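Local coordinates for protein FTT_1639c (Francisella tularensis subsp. tularensis, PDB 7KZW) that is of unknown function, this chain being the largely beta-stranded C-terminal part of a protein that probably spans the membrane by a transmembrane helix, at residues S35-I40 and K44-L49; K106-A111 and E115-G120; K61-A66 and G70-I75. The protein carries 3 engineered substitutions. All coordinates share one frame; numbering follows the deposited sequence. Where two conformers were deposited one is given.

Contact 1 (S35-I40 and K44-L49); sequences SGIFNI and KPTEFL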
ATOM      1  N   SER A  35     -18.043  -5.472   3.518  1.00 28.07           N
ATOM      2  CA  SER A  35     -18.677  -6.774   3.548  1.00 27.34           C
ATOM      3  C   SER A  35     -18.099  -7.633   2.430  1.00 26.04           C
ATOM      4  O   SER A  35     -17.788  -7.138   1.338  1.00 30.49           O
ATOM      5  CB  SER A  35     -20.189  -6.571   3.370  1.00 32.29           C
ATOM      6  OG  SER A  35     -20.806  -7.731   2.860  1.00 39.98           O
ATOM      7  N   GLY A  36     -17.855  -8.912   2.738  1.00 26.51           N
ATOM      8  CA  GLY A  36     -17.383  -9.855   1.746  1.00 29.74           C
ATOM      9  C   GLY A  36     -15.911  -9.775   1.420  1.00 28.85           C
ATOM     10  O   GLY A  36     -15.481 -10.355   0.420  1.00 28.47           O
ATOM     11  N   ILE A  37     -15.128  -9.031   2.191  1.00 23.89           N
ATOM     12  CA  ILE A  37     -13.699  -8.894   1.965  0.52 20.80           C
ATOM     13  C   ILE A  37     -12.983  -9.725   3.024  1.00 22.83           C
ATOM     14  O   ILE A  37     -13.177  -9.500   4.225  1.00 25.43           O
ATOM     15  CB  ILE A  37     -13.253  -7.428   2.034  0.52 20.63           C
ATOM     16  CG1 ILE A  37     -13.972  -6.609   0.952  0.52 22.66           C
ATOM     17  CG2 ILE A  37     -11.714  -7.351   1.916  0.52 21.15           C
ATOM     18  CD1 ILE A  37     -13.431  -6.879  -0.416  0.52 24.14           C
ATOM     19  N   PHE A  38     -12.165 -10.679   2.584  1.00 18.50           N
ATOM     20  CA  PHE A  38     -11.477 -11.633   3.453  1.00 19.51           C
ATOM     21  C   PHE A  38      -9.993 -11.588   3.185  1.00 17.10           C
ATOM     22  O   PHE A  38      -9.565 -11.187   2.089  1.00 17.17           O
ATOM     23  CB  PHE A  38     -11.999 -13.046   3.189  1.00 19.07           C
ATOM     24  CG  PHE A  38     -13.465 -13.157   3.444  1.00 23.59           C
ATOM     25  CD1 PHE A  38     -13.944 -13.172   4.744  1.00 24.93           C
ATOM     26  CD2 PHE A  38     -14.367 -13.166   2.404  1.00 24.16           C
ATOM     27  CE1 PHE A  38     -15.311 -13.265   5.018  1.00 31.47           C
ATOM     28  CE2 PHE A  38     -15.747 -13.244   2.651  1.00 31.02           C
ATOM     29  CZ  PHE A  38     -16.212 -13.302   3.972  1.00 31.19           C
ATOM     30  N   ASN A  39      -9.193 -11.920   4.213  1.00 15.93           N
ATOM     31  CA  ASN A  39      -7.752 -11.844   4.164  1.00 14.58           C
ATOM     32  C   ASN A  39      -7.121 -13.232   4.110  1.00 13.19           C
ATOM     33  O   ASN A  39      -7.823 -14.255   4.085  1.00 15.53           O
ATOM     34  CB  ASN A  39      -7.210 -10.962   5.300  1.00 14.05           C
ATOM     35  CG  ASN A  39      -7.452 -11.545   6.667  1.00 15.40           C
ATOM     36  OD1 ASN A  39      -7.183 -12.711   6.875  1.00 19.63           O
ATOM     37  ND2 ASN A  39      -7.927 -10.734   7.608  1.00 16.85           N
ATOM     38  N   ILE A  40      -5.781 -13.277   4.119  1.00 13.98           N
ATOM     39  CA  ILE A  40      -5.104 -14.551   3.898  1.00 14.41           C
ATOM     40  C   ILE A  40      -5.216 -15.508   5.071  1.00 16.36           C
ATOM     41  O   ILE A  40      -4.779 -16.666   4.990  1.00 16.60           O
ATOM     42  CB  ILE A  40      -3.645 -14.384   3.411  1.00 12.99           C
ATOM     43  CG1 ILE A  40      -2.802 -13.620   4.431  1.00 14.64           C
ATOM     44  CG2 ILE A  40      -3.668 -13.738   2.033  1.00 14.64           C
ATOM     45  CD1 ILE A  40      -1.318 -13.480   3.961  1.00 14.60           C
ATOM     46  N   LYS A  44     -11.193 -18.141   2.035  1.00 23.17           N
ATOM     47  CA  LYS A  44     -11.237 -17.674   0.649  1.00 21.86           C
ATOM     48  C   LYS A  44     -10.793 -16.214   0.562  1.00 19.19           C
ATOM     49  O   LYS A  44     -11.631 -15.291   0.532  1.00 22.32           O
ATOM     50  CB  LYS A  44     -12.600 -17.927  -0.011  1.00 25.07           C
ATOM     51  CG  LYS A  44     -12.551 -17.516  -1.490  1.00 39.74           C
ATOM     52  CD  LYS A  44     -12.287 -18.657  -2.465  1.00 45.91           C
ATOM     53  CE  LYS A  44     -12.103 -18.153  -3.925  1.00 49.10           C
ATOM     54  NZ  LYS A  44     -11.374 -16.832  -4.113  1.00 48.89           N
ATOM     55  N   PRO A  45      -9.481 -15.957   0.562  1.00 18.49           N
ATOM     56  CA  PRO A  45      -8.992 -14.558   0.538  1.00 16.32           C
ATOM     57  C   PRO A  45      -9.438 -13.823  -0.713  1.00 18.05           C
ATOM     58  O   PRO A  45      -9.402 -14.356  -1.812  1.00 18.66           O
ATOM     59  CB  PRO A  45      -7.464 -14.709   0.617  1.00 15.16           C
ATOM     60  CG  PRO A  45      -7.260 -16.142   1.252  1.00 18.80           C
ATOM     61  CD  PRO A  45      -8.384 -16.939   0.636  1.00 18.84           C
ATOM     62  N   THR A  46      -9.835 -12.564  -0.543  1.00 15.44           N
ATOM     63  CA  THR A  46     -10.324 -11.771  -1.653  1.00 17.80           C
ATOM     64  C   THR A  46      -9.134 -11.313  -2.498  1.00 14.79           C
ATOM     65  O   THR A  46      -8.150 -10.782  -1.956  1.00 15.58           O
ATOM     66  CB  THR A  46     -10.994 -10.530  -1.082  1.00 17.33           C
ATOM     67  OG1 THR A  46     -12.100 -10.942  -0.251  1.00 18.93           O
ATOM     68  CG2 THR A  46     -11.516  -9.660  -2.236  1.00 21.96           C
ATOM     69  N   GLU A  47      -9.216 -11.490  -3.817  1.00 13.55           N
ATOM     70  CA  GLU A  47      -8.216 -10.965  -4.733  1.00 14.32           C
ATOM     71  C   GLU A  47      -8.430  -9.466  -4.914  1.00 15.74           C
ATOM     72  O   GLU A  47      -9.541  -9.028  -5.274  1.00 17.12           O
ATOM     73  CB  GLU A  47      -8.387 -11.586  -6.136  1.00 21.15           C
ATOM     74  CG  GLU A  47      -7.388 -12.626  -6.459  1.00 25.09           C
ATOM     75  CD  GLU A  47      -7.548 -13.248  -7.845  1.00 20.51           C
ATOM     76  OE1 GLU A  47      -7.963 -12.582  -8.766  1.00 23.45           O
ATOM     77  OE2 GLU A  47      -7.341 -14.494  -7.914  1.00 29.26           O
ATOM     78  N   PHE A  48      -7.373  -8.675  -4.778  1.00 11.39           N
ATOM     79  CA  PHE A  48      -7.359  -7.275  -5.182  1.00 11.91           C
ATOM     80  C   PHE A  48      -6.582  -7.152  -6.487  1.00 12.97           C
ATOM     81  O   PHE A  48      -5.442  -7.659  -6.581  1.00 14.23           O
ATOM     82  CB  PHE A  48      -6.691  -6.397  -4.119  1.00 11.43           C
ATOM     83  CG  PHE A  48      -7.562  -6.197  -2.898  1.00 11.00           C
ATOM     84  CD1 PHE A  48      -7.812  -7.208  -2.004  1.00 12.33           C
ATOM     85  CD2 PHE A  48      -8.077  -4.917  -2.629  1.00 12.17           C
ATOM     86  CE1 PHE A  48      -8.586  -6.986  -0.872  1.00 13.31           C
ATOM     87  CE2 PHE A  48      -8.883  -4.689  -1.472  1.00 13.23           C
ATOM     88  CZ  PHE A  48      -9.136  -5.748  -0.609  1.00 13.77           C
ATOM     89  N   LEU A  49      -7.217  -6.633  -7.533  1.00 10.65           N
ATOM     90  CA  LEU A  49      -6.606  -6.470  -8.842  1.00 10.40           C
ATOM     91  C   LEU A  49      -6.213  -5.005  -8.878  1.00 12.32           C
ATOM     92  O   LEU A  49      -7.067  -4.109  -8.800  1.00 14.82           O
ATOM     93  CB  LEU A  49      -7.595  -6.858  -9.925  1.00 10.48           C
ATOM     94  CG  LEU A  49      -8.099  -8.286  -9.735  1.00 10.98           C
ATOM     95  CD1 LEU A  49      -9.176  -8.525 -10.823  1.00 14.85           C
ATOM     96  CD2 LEU A  49      -6.970  -9.355  -9.894  1.00 12.05           C
TER
HETATM   97  O   HOH W   1     -13.935 -12.065  -1.581  1.00 29.10           O
HETATM   98  O   HOH W   2      -7.310 -10.746   0.563  1.00 15.51           O

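Contact 2 (K106-A111 and E115-G120); sequences KVIAYA and EYDRVG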
ATOM      1  N   LYS A 106      -0.326   6.912  -7.894  1.00 11.98           N
ATOM      2  CA  LYS A 106      -1.790   6.737  -7.894  1.00 12.25           C
ATOM      3  C   LYS A 106      -2.021   5.227  -7.820  1.00 11.28           C
ATOM      4  O   LYS A 106      -1.390   4.471  -8.541  1.00 12.19           O
ATOM      5  CB  LYS A 106      -2.439   7.305  -9.147  1.00 12.64           C
ATOM      6  CG  LYS A 106      -3.953   7.040  -9.203  1.00 17.87           C
ATOM      7  CD  LYS A 106      -4.563   7.769 -10.449  1.00 22.08           C
ATOM      8  CE  LYS A 106      -6.107   7.676 -10.498  1.00 25.05           C
ATOM      9  NZ  LYS A 106      -6.776   8.563  -9.511  1.00 30.26           N
ATOM     10  N   VAL A 107      -2.882   4.799  -6.901  1.00 11.99           N
ATOM     11  CA  VAL A 107      -3.274   3.398  -6.753  1.00 12.10           C
ATOM     12  C   VAL A 107      -4.743   3.276  -7.066  1.00 12.22           C
ATOM     13  O   VAL A 107      -5.551   4.043  -6.526  1.00 12.90           O
ATOM     14  CB  VAL A 107      -3.035   2.911  -5.306  1.00 12.93           C
ATOM     15  CG1 VAL A 107      -3.533   1.465  -5.139  1.00 12.12           C
ATOM     16  CG2 VAL A 107      -1.578   3.095  -4.875  1.00 14.34           C
ATOM     17  N   ILE A 108      -5.111   2.298  -7.895  1.00 12.62           N
ATOM     18  CA  ILE A 108      -6.504   1.924  -8.053  1.00 13.33           C
ATOM     19  C   ILE A 108      -6.563   0.441  -7.781  1.00 13.57           C
ATOM     20  O   ILE A 108      -5.952  -0.364  -8.517  1.00 15.77           O
ATOM     21  CB  ILE A 108      -7.020   2.207  -9.465  1.00 15.83           C
ATOM     22  CG1 ILE A 108      -6.857   3.674  -9.793  1.00 17.77           C
ATOM     23  CG2 ILE A 108      -8.520   1.780  -9.565  1.00 20.59           C
ATOM     24  CD1 ILE A 108      -7.351   4.037 -11.198  1.00 22.95           C
ATOM     25  N   ALA A 109      -7.340   0.025  -6.788  1.00 13.90           N
ATOM     26  CA  ALA A 109      -7.438  -1.390  -6.413  1.00 14.22           C
ATOM     27  C   ALA A 109      -8.884  -1.843  -6.477  1.00 15.18           C
ATOM     28  O   ALA A 109      -9.771  -1.187  -5.919  1.00 15.75           O
ATOM     29  CB  ALA A 109      -6.856  -1.587  -5.009  1.00 13.82           C
ATOM     30  N   TYR A 110      -9.147  -2.948  -7.177  1.00 15.77           N
ATOM     31  CA  TYR A 110     -10.510  -3.447  -7.295  1.00 16.85           C
ATOM     32  C   TYR A 110     -10.648  -4.736  -6.507  1.00 17.26           C
ATOM     33  O   TYR A 110      -9.884  -5.694  -6.738  1.00 17.12           O
ATOM     34  CB  TYR A 110     -10.868  -3.763  -8.748  1.00 17.50           C
ATOM     35  CG  TYR A 110     -10.811  -2.592  -9.613  1.00 17.28           C
ATOM     36  CD1 TYR A 110     -11.911  -1.772  -9.767  1.00 17.86           C
ATOM     37  CD2 TYR A 110      -9.630  -2.291 -10.274  1.00 19.84           C
ATOM     38  CE1 TYR A 110     -11.824  -0.629 -10.622  1.00 24.39           C
ATOM     39  CE2 TYR A 110      -9.537  -1.231 -11.074  1.00 22.22           C
ATOM     40  CZ  TYR A 110     -10.612  -0.413 -11.251  1.00 20.33           C
ATOM     41  OH  TYR A 110     -10.445   0.654 -12.113  1.00 30.22           O
ATOM     42  N   ALA A 111     -11.692  -4.837  -5.688  1.00 17.92           N
ATOM     43  CA  ALA A 111     -11.977  -6.072  -4.965  1.00 18.52           C
ATOM     44  C   ALA A 111     -13.479  -6.226  -4.943  1.00 21.75           C
ATOM     45  O   ALA A 111     -14.182  -5.273  -4.581  1.00 22.92           O
ATOM     46  CB  ALA A 111     -11.418  -6.002  -3.529  1.00 17.93           C
ATOM     47  N   GLU A 115     -14.091  -0.254  -6.177  1.00 18.44           N
ATOM     48  CA  GLU A 115     -12.850   0.407  -6.504  1.00 17.63           C
ATOM     49  C   GLU A 115     -12.380   1.201  -5.291  1.00 16.53           C
ATOM     50  O   GLU A 115     -13.184   1.924  -4.670  1.00 18.08           O
ATOM     51  CB  GLU A 115     -13.045   1.348  -7.701  1.00 21.41           C
ATOM     52  CG  GLU A 115     -11.886   2.235  -7.957  1.00 24.80           C
ATOM     53  CD  GLU A 115     -12.048   3.181  -9.149  1.00 30.25           C
ATOM     54  OE1 GLU A 115     -12.973   2.990  -9.952  1.00 34.32           O
ATOM     55  OE2 GLU A 115     -11.238   4.122  -9.243  1.00 27.89           O
ATOM     56  N   TYR A 116     -11.107   1.044  -4.942  1.00 15.65           N
ATOM     57  CA  TYR A 116     -10.448   1.800  -3.875  1.00 14.97           C
ATOM     58  C   TYR A 116      -9.306   2.575  -4.501  1.00 15.77           C
ATOM     59  O   TYR A 116      -8.434   1.981  -5.164  1.00 17.27           O
ATOM     60  CB  TYR A 116      -9.942   0.846  -2.749  1.00 14.96           C
ATOM     61  CG  TYR A 116     -11.067  -0.016  -2.239  1.00 17.76           C
ATOM     62  CD1 TYR A 116     -11.419  -1.215  -2.869  1.00 19.35           C
ATOM     63  CD2 TYR A 116     -11.918   0.446  -1.199  1.00 23.71           C
ATOM     64  CE1 TYR A 116     -12.538  -1.971  -2.456  1.00 21.13           C
ATOM     65  CE2 TYR A 116     -13.027  -0.315  -0.776  1.00 25.74           C
ATOM     66  CZ  TYR A 116     -13.336  -1.492  -1.413  1.00 21.28           C
ATOM     67  OH  TYR A 116     -14.447  -2.229  -1.015  1.00 27.67           O
ATOM     68  N   ASP A 117      -9.254   3.885  -4.283  1.00 16.26           N
ATOM     69  CA  ASP A 117      -8.256   4.741  -4.909  1.00 16.50           C
ATOM     70  C   ASP A 117      -7.380   5.398  -3.860  1.00 18.05           C
ATOM     71  O   ASP A 117      -7.845   5.729  -2.755  1.00 19.73           O
ATOM     72  CB  ASP A 117      -8.956   5.924  -5.539  1.00 24.85           C
ATOM     73  CG  ASP A 117      -9.706   5.576  -6.768  1.00 35.00           C
ATOM     74  OD1 ASP A 117      -9.543   4.479  -7.320  1.00 31.36           O
ATOM     75  OD2 ASP A 117     -10.516   6.428  -7.190  1.00 44.72           O
ATOM     76  N   ARG A 118      -6.144   5.710  -4.244  1.00 14.86           N
ATOM     77  CA  ARG A 118      -5.325   6.595  -3.393  1.00 16.58           C
ATOM     78  C   ARG A 118      -4.410   7.361  -4.325  1.00 19.79           C
ATOM     79  O   ARG A 118      -3.671   6.750  -5.101  1.00 17.10           O
ATOM     80  CB  ARG A 118      -4.512   5.790  -2.392  1.00 17.14           C
ATOM     81  CG  ARG A 118      -3.809   6.682  -1.279  1.00 19.74           C
ATOM     82  CD  ARG A 118      -4.555   6.572   0.040  1.00 17.72           C
ATOM     83  NE  ARG A 118      -4.168   7.687   0.870  1.00 22.02           N
ATOM     84  CZ  ARG A 118      -4.731   7.961   2.017  1.00 21.45           C
ATOM     85  NH1 ARG A 118      -5.678   7.180   2.524  1.00 17.53           N
ATOM     86  NH2 ARG A 118      -4.307   9.039   2.691  1.00 24.66           N
ATOM     87  N   VAL A 119      -4.392   8.694  -4.225  1.00 16.71           N
ATOM     88  CA  VAL A 119      -3.403   9.529  -4.891  0.53 16.35           C
ATOM     89  C   VAL A 119      -2.555  10.182  -3.789  1.00 17.51           C
ATOM     90  O   VAL A 119      -3.114  10.658  -2.796  1.00 18.66           O
ATOM     91  CB  VAL A 119      -4.083  10.588  -5.758  0.53 19.09           C
ATOM     92  CG1 VAL A 119      -3.057  11.462  -6.415  0.53 18.88           C
ATOM     93  CG2 VAL A 119      -4.989   9.911  -6.797  0.53 22.55           C
ATOM     94  N   GLY A 120      -1.253  10.188  -3.968  1.00 12.61           N
ATOM     95  CA  GLY A 120      -0.495  10.718  -2.861  1.00 13.32           C
ATOM     96  C   GLY A 120       0.991  10.809  -3.163  1.00 12.85           C
ATOM     97  O   GLY A 120       1.435  10.625  -4.301  1.00 11.83           O
TER
HETATM   98  O   HOH W   3     -15.038  -4.669  -2.258  1.00 30.93           O

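Contact 3 (K61-A66 and G70-I75); sequences KFIYAA and GKQGEI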
ATOM      1  N   LYS A  61       9.385   2.057  -2.829  1.00 10.35           N
ATOM      2  CA  LYS A  61       8.822   0.828  -3.394  1.00 10.43           C
ATOM      3  C   LYS A  61       7.546   0.464  -2.635  1.00 10.89           C
ATOM      4  O   LYS A  61       7.401   0.763  -1.445  1.00 10.96           O
ATOM      5  CB  LYS A  61       9.807  -0.337  -3.302  1.00 12.80           C
ATOM      6  CG  LYS A  61      10.191  -0.699  -1.877  1.00 15.27           C
ATOM      7  CD  LYS A  61      11.279  -1.828  -1.889  1.00 22.42           C
ATOM      8  CE  LYS A  61      11.700  -2.231  -0.477  1.00 29.94           C
ATOM      9  NZ  LYS A  61      12.761  -3.299  -0.572  1.00 37.37           N
ATOM     10  N   PHE A  62       6.623  -0.200  -3.332  1.00  9.91           N
ATOM     11  CA  PHE A  62       5.459  -0.782  -2.677  1.00 10.27           C
ATOM     12  C   PHE A  62       5.711  -2.264  -2.462  1.00 11.27           C
ATOM     13  O   PHE A  62       6.217  -2.953  -3.352  1.00 13.42           O
ATOM     14  CB  PHE A  62       4.238  -0.720  -3.611  1.00 11.31           C
ATOM     15  CG  PHE A  62       3.629   0.678  -3.782  1.00 10.90           C
ATOM     16  CD1 PHE A  62       2.642   1.146  -2.910  1.00 12.85           C
ATOM     17  CD2 PHE A  62       4.082   1.495  -4.809  1.00 12.83           C
ATOM     18  CE1 PHE A  62       2.067   2.414  -3.126  1.00 14.52           C
ATOM     19  CE2 PHE A  62       3.504   2.782  -5.019  1.00 13.13           C
ATOM     20  CZ  PHE A  62       2.555   3.234  -4.163  1.00 14.33           C
ATOM     21  N   ILE A  63       5.343  -2.741  -1.292  1.00 10.05           N
ATOM     22  CA  ILE A  63       5.377  -4.154  -0.899  0.50 10.21           C
ATOM     23  C   ILE A  63       3.945  -4.633  -0.777  1.00 10.11           C
ATOM     24  O   ILE A  63       3.090  -3.911  -0.236  1.00 11.03           O
ATOM     25  CB  ILE A  63       6.075  -4.323   0.473  0.50 12.06           C
ATOM     26  CG1 ILE A  63       7.383  -3.535   0.504  0.50 15.22           C
ATOM     27  CG2 ILE A  63       6.284  -5.817   0.794  0.50 15.78           C
ATOM     28  CD1 ILE A  63       8.333  -4.091  -0.452  0.50 18.29           C
ATOM     29  N   TYR A  64       3.657  -5.838  -1.284  1.00 10.13           N
ATOM     30  CA  TYR A  64       2.307  -6.403  -1.172  1.00 10.09           C
ATOM     31  C   TYR A  64       2.416  -7.899  -0.966  1.00 11.05           C
ATOM     32  O   TYR A  64       3.485  -8.468  -1.124  1.00 10.46           O
ATOM     33  CB  TYR A  64       1.485  -6.098  -2.441  1.00  9.88           C
ATOM     34  CG  TYR A  64       2.074  -6.560  -3.749  1.00 10.49           C
ATOM     35  CD1 TYR A  64       1.658  -7.731  -4.335  1.00  9.94           C
ATOM     36  CD2 TYR A  64       3.025  -5.796  -4.404  1.00 11.67           C
ATOM     37  CE1 TYR A  64       2.185  -8.154  -5.545  1.00 10.02           C
ATOM     38  CE2 TYR A  64       3.532  -6.184  -5.626  1.00 12.14           C
ATOM     39  CZ  TYR A  64       3.106  -7.375  -6.228  1.00 12.23           C
ATOM     40  OH  TYR A  64       3.621  -7.817  -7.437  1.00 13.95           O
ATOM     41  N   ALA A  65       1.291  -8.529  -0.597  1.00 10.36           N
ATOM     42  CA  ALA A  65       1.213  -9.984  -0.522  1.00 10.58           C
ATOM     43  C   ALA A  65       0.783 -10.495  -1.893  1.00 10.45           C
ATOM     44  O   ALA A  65      -0.352 -10.244  -2.343  1.00 11.56           O
ATOM     45  CB  ALA A  65       0.220 -10.409   0.560  1.00 11.27           C
ATOM     46  N   ALA A  66       1.699 -11.177  -2.593  1.00 10.56           N
ATOM     47  CA  ALA A  66       1.472 -11.509  -3.990  1.00 10.51           C
ATOM     48  C   ALA A  66       0.708 -12.815  -4.139  1.00 11.56           C
ATOM     49  O   ALA A  66       0.213 -13.094  -5.254  1.00 12.43           O
ATOM     50  CB  ALA A  66       2.820 -11.661  -4.700  1.00 12.72           C
ATOM     51  N   GLY A  70       1.052 -15.385   1.410  1.00 13.24           N
ATOM     52  CA  GLY A  70       1.731 -14.176   1.876  1.00 13.57           C
ATOM     53  C   GLY A  70       3.105 -13.945   1.301  1.00 13.87           C
ATOM     54  O   GLY A  70       3.813 -13.022   1.754  1.00 13.82           O
ATOM     55  N   LYS A  71       3.478 -14.658   0.240  1.00 12.01           N
ATOM     56  CA  LYS A  71       4.777 -14.350  -0.344  1.00 13.47           C
ATOM     57  C   LYS A  71       4.765 -12.907  -0.843  1.00 12.47           C
ATOM     58  O   LYS A  71       3.803 -12.480  -1.482  1.00 13.07           O
ATOM     59  CB  LYS A  71       5.005 -15.270  -1.525  1.00 17.73           C
ATOM     60  CG  LYS A  71       6.398 -15.102  -2.106  1.00 21.36           C
ATOM     61  CD  LYS A  71       6.627 -16.114  -3.261  1.00 27.12           C
ATOM     62  CE  LYS A  71       7.979 -15.904  -3.946  1.00 35.56           C
ATOM     63  NZ  LYS A  71       9.106 -15.863  -2.952  1.00 46.81           N
ATOM     64  N   GLN A  72       5.828 -12.164  -0.563  1.00 13.26           N
ATOM     65  CA  GLN A  72       5.822 -10.738  -0.889  1.00 11.68           C
ATOM     66  C   GLN A  72       6.162 -10.480  -2.335  1.00 12.27           C
ATOM     67  O   GLN A  72       6.984 -11.176  -2.955  1.00 15.85           O
ATOM     68  CB  GLN A  72       6.756  -9.913  -0.014  1.00 17.20           C
ATOM     69  CG  GLN A  72       6.267  -9.902   1.425  1.00 18.57           C
ATOM     70  CD  GLN A  72       7.178  -9.071   2.348  1.00 23.34           C
ATOM     71  OE1 GLN A  72       8.207  -8.550   1.904  1.00 25.53           O
ATOM     72  NE2 GLN A  72       6.773  -8.918   3.608  1.00 28.95           N
ATOM     73  N   GLY A  73       5.530  -9.458  -2.865  1.00 11.22           N
ATOM     74  CA  GLY A  73       5.889  -8.855  -4.118  1.00 12.76           C
ATOM     75  C   GLY A  73       6.310  -7.403  -3.910  1.00 11.95           C
ATOM     76  O   GLY A  73       5.995  -6.810  -2.875  1.00 11.35           O
ATOM     77  N   GLU A  74       7.038  -6.839  -4.870  1.00 12.97           N
ATOM     78  CA  GLU A  74       7.442  -5.440  -4.796  1.00 11.95           C
ATOM     79  C   GLU A  74       7.266  -4.778  -6.140  1.00 12.91           C
ATOM     80  O   GLU A  74       7.385  -5.423  -7.193  1.00 15.39           O
ATOM     81  CB  GLU A  74       8.905  -5.305  -4.341  1.00 17.44           C
ATOM     82  CG  GLU A  74       9.261  -6.105  -3.082  1.00 23.84           C
ATOM     83  CD  GLU A  74      10.652  -5.733  -2.509  1.00 32.45           C
ATOM     84  OE1 GLU A  74      11.447  -5.118  -3.252  1.00 28.96           O
ATOM     85  OE2 GLU A  74      10.930  -6.086  -1.326  1.00 36.78           O
ATOM     86  N   ILE A  75       6.935  -3.498  -6.116  1.00 13.23           N
ATOM     87  CA  ILE A  75       6.806  -2.776  -7.393  1.00 13.23           C
ATOM     88  C   ILE A  75       7.249  -1.341  -7.177  1.00 11.06           C
ATOM     89  O   ILE A  75       7.010  -0.747  -6.112  1.00 12.52           O
ATOM     90  CB  ILE A  75       5.379  -2.883  -7.951  1.00 16.29           C
ATOM     91  CG1 ILE A  75       5.268  -2.193  -9.336  1.00 15.74           C
ATOM     92  CG2 ILE A  75       4.335  -2.378  -6.967  1.00 15.10           C
ATOM     93  CD1 ILE A  75       3.932  -2.624 -10.033  1.00 18.46           C
TER
HETATM   94  O   HOH W   4      11.995  -5.658   0.814  1.00 48.26           O
HETATM   95  O   HOH W   5       5.032  -6.589  -9.306  1.00 36.45           O

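Contact 1 (S35-I40 and K44-L49)
T46 meets F38 with both its side chain and its backbone. From CB, which rests 3.5 Å from F38 O, the two branches part. The OG1 branch lies anti to the carbonyl carbon (chi1 -61°), beside the backbone N, and thus faces the same residue as the T46 amide. OG1 accepts a nearly straight hydrogen bond from F38 N at 2.8 Å (168° at the hydrogen), while T46 N donates to F38 O at 3.0 Å, arriving from above the carbonyl plane. The CG2 branch heads for I37 CD1, an approach less certain because I37 has two conformers. One water donates to G36 O and lies unusually close to OG1, a bond that remains doubtful; a second donates to both F38 O and T46 O, so F38 O receives two hydrogen bonds. Beside this polar core, P45 CG packs 3.8 Å from I40 CA, and P45 CB and CG each lie 3.5 Å from N39 O. N39 turns away, its OD1 bound to M41 N and its ND2 to N89 OD1. The result is a loop closure just before strand 48-58, in which a threonine hydroxyl takes the part that a backbone carbonyl plays in a regular antiparallel bridge.

Contact 2 (K106-A111 and E115-G120)
Y110 lays one side of its ring along E115, the two side chains running the same way, with CE1 3.7 Å from E115 CB and the ring plane 55° from that of the carboxylate. CG of E115 stands anti to the backbone N (chi1 170°), and the chain stays extended beyond it, which carries OE2 over to I108 CG2 at 3.6 Å. The same methyl is touched by D117 OD1 at 3.7 Å, so oxygens of both acids meet this one methyl, D117 lying alongside I108.

Y116 occupies the other face of the sheet. Its CD1 edge comes 3.5 Å from A109 O, and a water lies between its OH and A111 O, so close to the latter that this bond is doubtful; F28 meets the ring edge-to-face. R118, on the same face, sends its guanidinium away from the partner strand to L8 O on strand 6-16. Between these two layers of side chains the strands pair in regular antiparallel fashion, V107 with R118 and A109 with Y116 each exchanging two hydrogen bonds; V107 N to R118 O, for example, measures 2.8 Å.

E115 OE2 and D117 OD1 are only 2.6 Å apart, a spacing at which two fully ionised carboxylates should repel strongly. One of the two is therefore probably protonated and donates to the other. K106 NZ, 4.9 Å from D117 OD2 and not in contact with it, could still temper the negative charge gathered on this face.

Contact 3 (K61-A66 and G70-I75)
Strands 61-65 and 72-75 run antiparallel, their short axes 4.5 Å apart at the closest and 152° between their directions. F62 exchanges two backbone hydrogen bonds with I75, and Y64 exchanges two with G73. The pairing is prolonged beyond the strands by A66 N, which donates to K71 O at 2.7 Å. K71 N is in turn held by D67 OD1, and G70, with positive phi, shapes the end of the turn.

The ring of Y64 leans across to the partner strand. Its CG sits between the backbone N and the carbonyl carbon (chi1 56°), a torsion that lays the ring over G73, whose CA is 3.9 Å from the ring centroid and 16° off the normal. This is a CH-pi contact, made close because G73 has no side chain to hold the ring off. The hydroxyl shares a water with E74 O, though the water's bond to that carbonyl is weak. The Y64 ring also stacks with F81. On the same face of the sheet, I75 CG2 packs against F62 CB at 3.7 Å, while I75 O meets the edge of the F62 ring in its plane; Y105 approaches that ring edge-to-face.

K61, fully extended beyond CG, reaches across to E74, which shares its face of the sheet with I63. NZ stands 3.4 Å from E74 OE2 and 3.5 Å from E74 OE1, a salt bridge whose hydrogen bonds are both weak; a water accepts from NZ, but its approach to OE2 is too short to be relied on. With both its bonds this long, the forked K61-E74 pairing is probably chiefly electrostatic, and the strongly directional bonds across the hairpin are those of the backbone.

The contacts come along the chain in the order 1, 3, 2, one closing before the next opens. All reach one mixed sheet, with centres about 15 Å apart for contacts 1 and 2 and about 16 Å for the other two pairs. Contact 3 is the hairpin at one end of the strand order, strand 72-75 being outermost; contact 2 is a hairpin further in, next to strand 48-58, into which contact 1 leads. A111 packs against F48 where contacts 1 and 2 meet, and V107 touches F62 between contacts 2 and 3. I40 meets G70 between contacts 1 and 3, so loop and hairpins are joined in one compact domain.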